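Long-range contact in glycosyl hydrolase family 88 (Pedobacter heparinus, PDB 3WIW), which hydrolyses unsaturated glucuronyl saccharides, with specificity for those derived from heparin: residues A[73-87]-A[119-132]. Residues are numbered along the deposited sequence; the frame is centred on the assembly and turned at random.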
loop_
_atom_site.group_PDB
_atom_site.type_symbol
_atom_site.label_atom_id
_atom_site.label_comp_id
_atom_site.label_asym_id
_atom_site.label_seq_id
_atom_site.Cartn_x
_atom_site.Cartn_y
_atom_site.Cartn_z
ATOM N N TRP A 73 -6.661 8.245 6.971
ATOM C CA TRP A 73 -6.182 6.895 6.682
ATOM C C TRP A 73 -4.768 6.833 6.100
ATOM O O TRP A 73 -4.121 5.772 6.145
ATOM C CB TRP A 73 -7.144 6.160 5.755
ATOM C CG TRP A 73 -7.031 6.508 4.279
ATOM C CD1 TRP A 73 -7.680 7.511 3.621
ATOM C CD2 TRP A 73 -6.262 5.806 3.289
ATOM N NE1 TRP A 73 -7.368 7.470 2.265
ATOM C CE2 TRP A 73 -6.499 6.431 2.042
ATOM C CE3 TRP A 73 -5.404 4.698 3.339
ATOM C CZ2 TRP A 73 -5.897 5.995 0.851
ATOM C CZ3 TRP A 73 -4.807 4.262 2.164
ATOM C CH2 TRP A 73 -5.052 4.914 0.929
ATOM N N THR A 74 -4.289 7.948 5.539
ATOM C CA THR A 74 -2.976 7.973 4.932
ATOM C C THR A 74 -1.910 8.480 5.890
ATOM O O THR A 74 -0.765 8.594 5.494
ATOM C CB THR A 74 -2.918 8.892 3.672
ATOM O OG1 THR A 74 -2.913 10.269 4.087
ATOM C CG2 THR A 74 -4.086 8.625 2.709
ATOM N N THR A 75 -2.262 8.762 7.150
ATOM C CA THR A 75 -1.357 9.515 8.001
ATOM C C THR A 75 -0.055 8.755 8.344
ATOM O O THR A 75 0.981 9.368 8.628
ATOM C CB THR A 75 -2.095 9.986 9.267
ATOM O OG1 THR A 75 -1.346 11.033 9.885
ATOM C CG2 THR A 75 -2.305 8.842 10.257
ATOM N N GLY A 76 -0.106 7.428 8.342
ATOM C CA GLY A 76 1.061 6.626 8.663
ATOM C C GLY A 76 2.086 6.509 7.557
ATOM O O GLY A 76 3.216 6.077 7.833
ATOM N N PHE A 77 1.735 6.851 6.309
ATOM C CA PHE A 77 2.654 6.615 5.202
ATOM C C PHE A 77 3.929 7.452 5.257
ATOM O O PHE A 77 5.004 6.921 5.037
ATOM C CB PHE A 77 1.965 6.801 3.848
ATOM C CG PHE A 77 0.947 5.729 3.560
ATOM C CD1 PHE A 77 1.349 4.397 3.379
ATOM C CD2 PHE A 77 -0.403 6.044 3.466
ATOM C CE1 PHE A 77 0.428 3.397 3.076
ATOM C CE2 PHE A 77 -1.346 5.050 3.181
ATOM C CZ PHE A 77 -0.933 3.717 3.000
ATOM N N PHE A 78 3.834 8.749 5.547
ATOM C CA PHE A 78 5.026 9.601 5.582
ATOM C C PHE A 78 6.074 9.121 6.612
ATOM O O PHE A 78 7.231 8.934 6.239
ATOM C CB PHE A 78 4.665 11.056 5.780
ATOM C CG PHE A 78 5.853 11.964 5.799
ATOM C CD1 PHE A 78 6.630 12.145 4.653
ATOM C CD2 PHE A 78 6.201 12.636 6.956
ATOM C CE1 PHE A 78 7.727 12.985 4.669
ATOM C CE2 PHE A 78 7.295 13.482 6.990
ATOM C CZ PHE A 78 8.067 13.666 5.843
ATOM N N PRO A 79 5.679 8.850 7.881
ATOM C CA PRO A 79 6.718 8.303 8.769
ATOM C C PRO A 79 7.269 6.963 8.254
ATOM O O PRO A 79 8.466 6.715 8.365
ATOM C CB PRO A 79 6.022 8.162 10.125
ATOM C CG PRO A 79 4.566 8.411 9.884
ATOM C CD PRO A 79 4.439 9.192 8.595
ATOM N N GLY A 80 6.431 6.125 7.656
ATOM C CA GLY A 80 6.916 4.894 7.061
ATOM C C GLY A 80 7.945 5.136 5.976
ATOM O O GLY A 80 8.958 4.432 5.887
ATOM N N THR A 81 7.695 6.138 5.144
ATOM C CA THR A 81 8.609 6.495 4.056
ATOM C C THR A 81 9.947 6.975 4.615
ATOM O O THR A 81 11.019 6.652 4.070
ATOM C CB THR A 81 7.966 7.533 3.125
ATOM O OG1 THR A 81 6.684 7.029 2.733
ATOM C CG2 THR A 81 8.816 7.755 1.878
ATOM N N LEU A 82 9.895 7.709 5.728
ATOM C CA LEU A 82 11.115 8.114 6.415
ATOM C C LEU A 82 11.911 6.897 6.906
ATOM O O LEU A 82 13.136 6.849 6.746
ATOM C CB LEU A 82 10.791 9.060 7.583
ATOM C CG LEU A 82 10.329 10.483 7.224
ATOM C CD1 LEU A 82 9.827 11.194 8.472
ATOM C CD2 LEU A 82 11.466 11.272 6.549
ATOM N N TRP A 83 11.230 5.896 7.479
ATOM C CA TRP A 83 11.929 4.669 7.875
ATOM C C TRP A 83 12.594 4.012 6.675
ATOM O O TRP A 83 13.760 3.606 6.734
ATOM C CB TRP A 83 10.994 3.666 8.574
ATOM C CG TRP A 83 10.597 4.112 9.952
ATOM C CD1 TRP A 83 9.348 4.492 10.360
ATOM C CD2 TRP A 83 11.468 4.295 11.081
ATOM N NE1 TRP A 83 9.382 4.855 11.689
ATOM C CE2 TRP A 83 10.674 4.763 12.148
ATOM C CE3 TRP A 83 12.841 4.108 11.287
ATOM C CZ2 TRP A 83 11.206 5.045 13.415
ATOM C CZ3 TRP A 83 13.370 4.399 12.530
ATOM C CH2 TRP A 83 12.547 4.841 13.590
ATOM N N TYR A 84 11.865 3.905 5.569
ATOM C CA TYR A 84 12.457 3.334 4.366
ATOM C C TYR A 84 13.646 4.153 3.819
ATOM O O TYR A 84 14.657 3.588 3.403
ATOM C CB TYR A 84 11.398 3.150 3.288
ATOM C CG TYR A 84 10.426 1.999 3.497
ATOM C CD1 TYR A 84 10.698 0.939 4.386
ATOM C CD2 TYR A 84 9.222 1.978 2.804
ATOM C CE1 TYR A 84 9.796 -0.110 4.539
ATOM C CE2 TYR A 84 8.317 0.947 2.962
ATOM C CZ TYR A 84 8.607 -0.105 3.806
ATOM O OH TYR A 84 7.706 -1.143 3.939
ATOM N N GLY A 85 13.539 5.480 3.843
ATOM C CA GLY A 85 14.630 6.345 3.441
ATOM C C GLY A 85 15.855 6.102 4.308
ATOM O O GLY A 85 16.972 6.051 3.806
ATOM N N TYR A 86 15.643 5.906 5.612
ATOM C CA TYR A 86 16.732 5.569 6.520
ATOM C C TYR A 86 17.359 4.220 6.164
ATOM O O TYR A 86 18.583 4.088 6.129
ATOM C CB TYR A 86 16.229 5.552 7.967
ATOM C CG TYR A 86 17.221 4.965 8.942
ATOM C CD1 TYR A 86 18.497 5.500 9.075
ATOM C CD2 TYR A 86 16.879 3.886 9.742
ATOM C CE1 TYR A 86 19.417 4.967 9.971
ATOM C CE2 TYR A 86 17.780 3.362 10.635
ATOM C CZ TYR A 86 19.048 3.894 10.750
ATOM O OH TYR A 86 19.930 3.344 11.653
ATOM N N GLU A 87 16.528 3.221 5.885
ATOM C CA GLU A 87 17.058 1.901 5.542
ATOM C C GLU A 87 17.871 1.913 4.249
ATOM O O GLU A 87 18.908 1.254 4.151
ATOM C CB GLU A 87 15.937 0.870 5.447
ATOM C CG GLU A 87 15.286 0.583 6.770
ATOM C CD GLU A 87 14.321 -0.563 6.656
ATOM O OE1 GLU A 87 13.193 -0.333 6.185
ATOM O OE2 GLU A 87 14.697 -1.704 7.010
ATOM N N PHE A 119 -2.429 0.391 7.581
ATOM C CA PHE A 119 -1.784 1.505 6.904
ATOM C C PHE A 119 -1.310 2.570 7.904
ATOM O O PHE A 119 -0.254 3.172 7.719
ATOM C CB PHE A 119 -2.772 2.161 5.944
ATOM C CG PHE A 119 -3.134 1.340 4.731
ATOM C CD1 PHE A 119 -2.164 0.815 3.880
ATOM C CD2 PHE A 119 -4.475 1.164 4.397
ATOM C CE1 PHE A 119 -2.548 0.137 2.684
ATOM C CE2 PHE A 119 -4.862 0.485 3.240
ATOM C CZ PHE A 119 -3.894 -0.016 2.388
ATOM N N MET A 120 -2.116 2.831 8.933
ATOM C CA MET A 120 -1.851 3.957 9.832
ATOM C C MET A 120 -0.787 3.667 10.883
ATOM O O MET A 120 0.138 4.457 11.040
ATOM C CB MET A 120 -3.150 4.382 10.520
ATOM C CG MET A 120 -4.195 4.884 9.505
ATOM S SD MET A 120 -5.882 4.938 10.155
ATOM C CE MET A 120 -5.785 6.428 11.078
ATOM N N LEU A 121 -0.942 2.557 11.612
ATOM C CA LEU A 121 0.015 2.162 12.657
ATOM C C LEU A 121 1.079 1.203 12.167
ATOM O O LEU A 121 2.233 1.320 12.546
ATOM C CB LEU A 121 -0.701 1.501 13.827
ATOM C CG LEU A 121 -1.454 2.443 14.748
ATOM C CD1 LEU A 121 -2.338 1.649 15.706
ATOM C CD2 LEU A 121 -0.467 3.258 15.564
ATOM N N TYR A 122 0.713 0.209 11.364
ATOM C CA TYR A 122 1.743 -0.750 10.990
ATOM C C TYR A 122 2.792 -0.141 10.031
ATOM O O TYR A 122 3.984 -0.454 10.134
ATOM C CB TYR A 122 1.143 -2.054 10.459
ATOM C CG TYR A 122 2.148 -3.185 10.431
ATOM C CD1 TYR A 122 2.676 -3.697 11.617
ATOM C CD2 TYR A 122 2.573 -3.736 9.220
ATOM C CE1 TYR A 122 3.608 -4.735 11.589
ATOM C CE2 TYR A 122 3.515 -4.758 9.166
ATOM C CZ TYR A 122 4.011 -5.272 10.374
ATOM O OH TYR A 122 4.942 -6.303 10.373
ATOM N N CYS A 123 2.395 0.750 9.113
ATOM C CA CYS A 123 3.386 1.444 8.293
ATOM C C CYS A 123 4.290 2.382 9.073
ATOM O O CYS A 123 5.395 2.664 8.633
ATOM C CB CYS A 123 2.722 2.229 7.152
ATOM S SG CYS A 123 1.801 1.213 5.975
ATOM N N SER A 124 3.822 2.865 10.221
ATOM C CA SER A 124 4.592 3.842 10.980
ATOM C C SER A 124 5.302 3.154 12.140
ATOM O O SER A 124 6.495 2.828 12.041
ATOM C CB SER A 124 3.675 4.997 11.430
ATOM O OG SER A 124 2.579 4.512 12.179
ATOM N N TYR A 125 4.551 2.880 13.207
ATOM C CA TYR A 125 5.059 2.142 14.362
ATOM C C TYR A 125 5.594 0.763 13.985
ATOM O O TYR A 125 6.583 0.314 14.566
ATOM C CB TYR A 125 3.972 1.956 15.430
ATOM C CG TYR A 125 3.761 3.159 16.311
ATOM C CD1 TYR A 125 3.042 4.263 15.858
ATOM C CD2 TYR A 125 4.299 3.210 17.597
ATOM C CE1 TYR A 125 2.862 5.369 16.659
ATOM C CE2 TYR A 125 4.113 4.315 18.401
ATOM C CZ TYR A 125 3.386 5.386 17.938
ATOM O OH TYR A 125 3.208 6.490 18.752
ATOM N N GLY A 126 4.949 0.072 13.040
ATOM C CA GLY A 126 5.399 -1.272 12.690
ATOM C C GLY A 126 6.808 -1.262 12.116
ATOM O O GLY A 126 7.688 -2.034 12.542
ATOM N N ASN A 127 7.025 -0.378 11.143
ATOM C CA ASN A 127 8.360 -0.200 10.598
ATOM C C ASN A 127 9.353 0.272 11.656
ATOM O O ASN A 127 10.489 -0.204 11.699
ATOM C CB ASN A 127 8.327 0.757 9.402
ATOM C CG ASN A 127 7.942 0.057 8.127
ATOM O OD1 ASN A 127 8.479 -1.014 7.815
ATOM N ND2 ASN A 127 6.977 0.609 7.410
ATOM N N ALA A 128 8.921 1.189 12.516
ATOM C CA ALA A 128 9.765 1.718 13.572
ATOM C C ALA A 128 10.262 0.575 14.462
ATOM O O ALA A 128 11.448 0.494 14.785
ATOM C CB ALA A 128 8.972 2.689 14.412
ATOM N N TYR A 129 9.361 -0.307 14.877
ATOM C CA TYR A 129 9.735 -1.383 15.781
ATOM C C TYR A 129 10.631 -2.402 15.071
ATOM O O TYR A 129 11.589 -2.911 15.668
ATOM C CB TYR A 129 8.507 -2.063 16.364
ATOM C CG TYR A 129 8.867 -3.018 17.474
ATOM C CD1 TYR A 129 9.457 -2.553 18.660
ATOM C CD2 TYR A 129 8.647 -4.384 17.339
ATOM C CE1 TYR A 129 9.801 -3.420 19.687
ATOM C CE2 TYR A 129 8.992 -5.265 18.364
ATOM C CZ TYR A 129 9.569 -4.762 19.530
ATOM O OH TYR A 129 9.921 -5.587 20.575
ATOM N N ARG A 130 10.346 -2.670 13.795
ATOM C CA ARG A 130 11.167 -3.603 13.038
ATOM C C ARG A 130 12.596 -3.061 12.906
ATOM O O ARG A 130 13.586 -3.779 13.119
ATOM C CB ARG A 130 10.556 -3.850 11.658
ATOM C CG ARG A 130 11.400 -4.780 10.793
ATOM C CD ARG A 130 10.793 -4.959 9.392
ATOM N NE ARG A 130 10.557 -3.666 8.751
ATOM C CZ ARG A 130 11.496 -2.968 8.116
ATOM N NH1 ARG A 130 12.734 -3.452 8.004
ATOM N NH2 ARG A 130 11.197 -1.784 7.605
ATOM N N VAL A 131 12.707 -1.785 12.562
ATOM C CA VAL A 131 14.016 -1.191 12.318
ATOM C C VAL A 131 14.843 -1.044 13.611
ATOM O O VAL A 131 16.043 -1.347 13.627
ATOM C CB VAL A 131 13.886 0.157 11.567
ATOM C CG1 VAL A 131 15.229 0.896 11.526
ATOM C CG2 VAL A 131 13.337 -0.069 10.136
ATOM N N THR A 132 14.207 -0.608 14.700
ATOM C CA THR A 132 14.936 -0.196 15.896
ATOM C C THR A 132 14.866 -1.188 17.056
ATOM O O THR A 132 15.734 -1.166 17.929
ATOM C CB THR A 132 14.410 1.153 16.420
ATOM O OG1 THR A 132 13.106 0.978 16.989
ATOM C CG2 THR A 132 14.391 2.223 15.321
HETATM O O HOH W 1 -1.515 5.578 6.778
HETATM O O HOH W 2 7.934 -2.920 5.992
#
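W83 lies as a flat slab across the helix 119-132, one indole face on the backbone of A128, whose CA stands 3.8 Å from the centroid of the six-membered ring in a CH-pi contact. A128 CB meets W83 CZ2 at 3.4 Å, while T132 CG2 and V131 CG1 approach obliquely, and with N127 these residues form the hole for this knob. W83 NE1 hydrogen-bonds to T102 OG1 of helix 92-103. Shortening W83 to an alanine is likely to leave that hole unfilled and the T102 hydroxyl without its indole partner. G76 CA sits 3.3 Å from M120 O; a side chain there would strike this oxygen, and one at G80 would strike C123 O, so their absence is consistent with segment axes only 7.3 Å apart, at 27°. These neighbouring, nearly parallel helices belong to the (alpha/alpha)6 barrel. Toward the predicted nucleophile D116, the edge of W73 meets the face of F119, planes at 63°, and F77 CZ presses obliquely on F119 CD1. At the other end, E87 and R130 pair end-on: R130 NH1 reaches E87 OE2 and NH2 reaches OE1, each at 2.8 Å and close to the guanidinium plane; OE1 is met from above the carboxylate, OE2 on its syn side but tilted. A bend at chi3 (54°) brings the R130 guanidinium edge to E87 and NH2 also to N127 OD1, and K386 adds a second positive partner to E87 OE1.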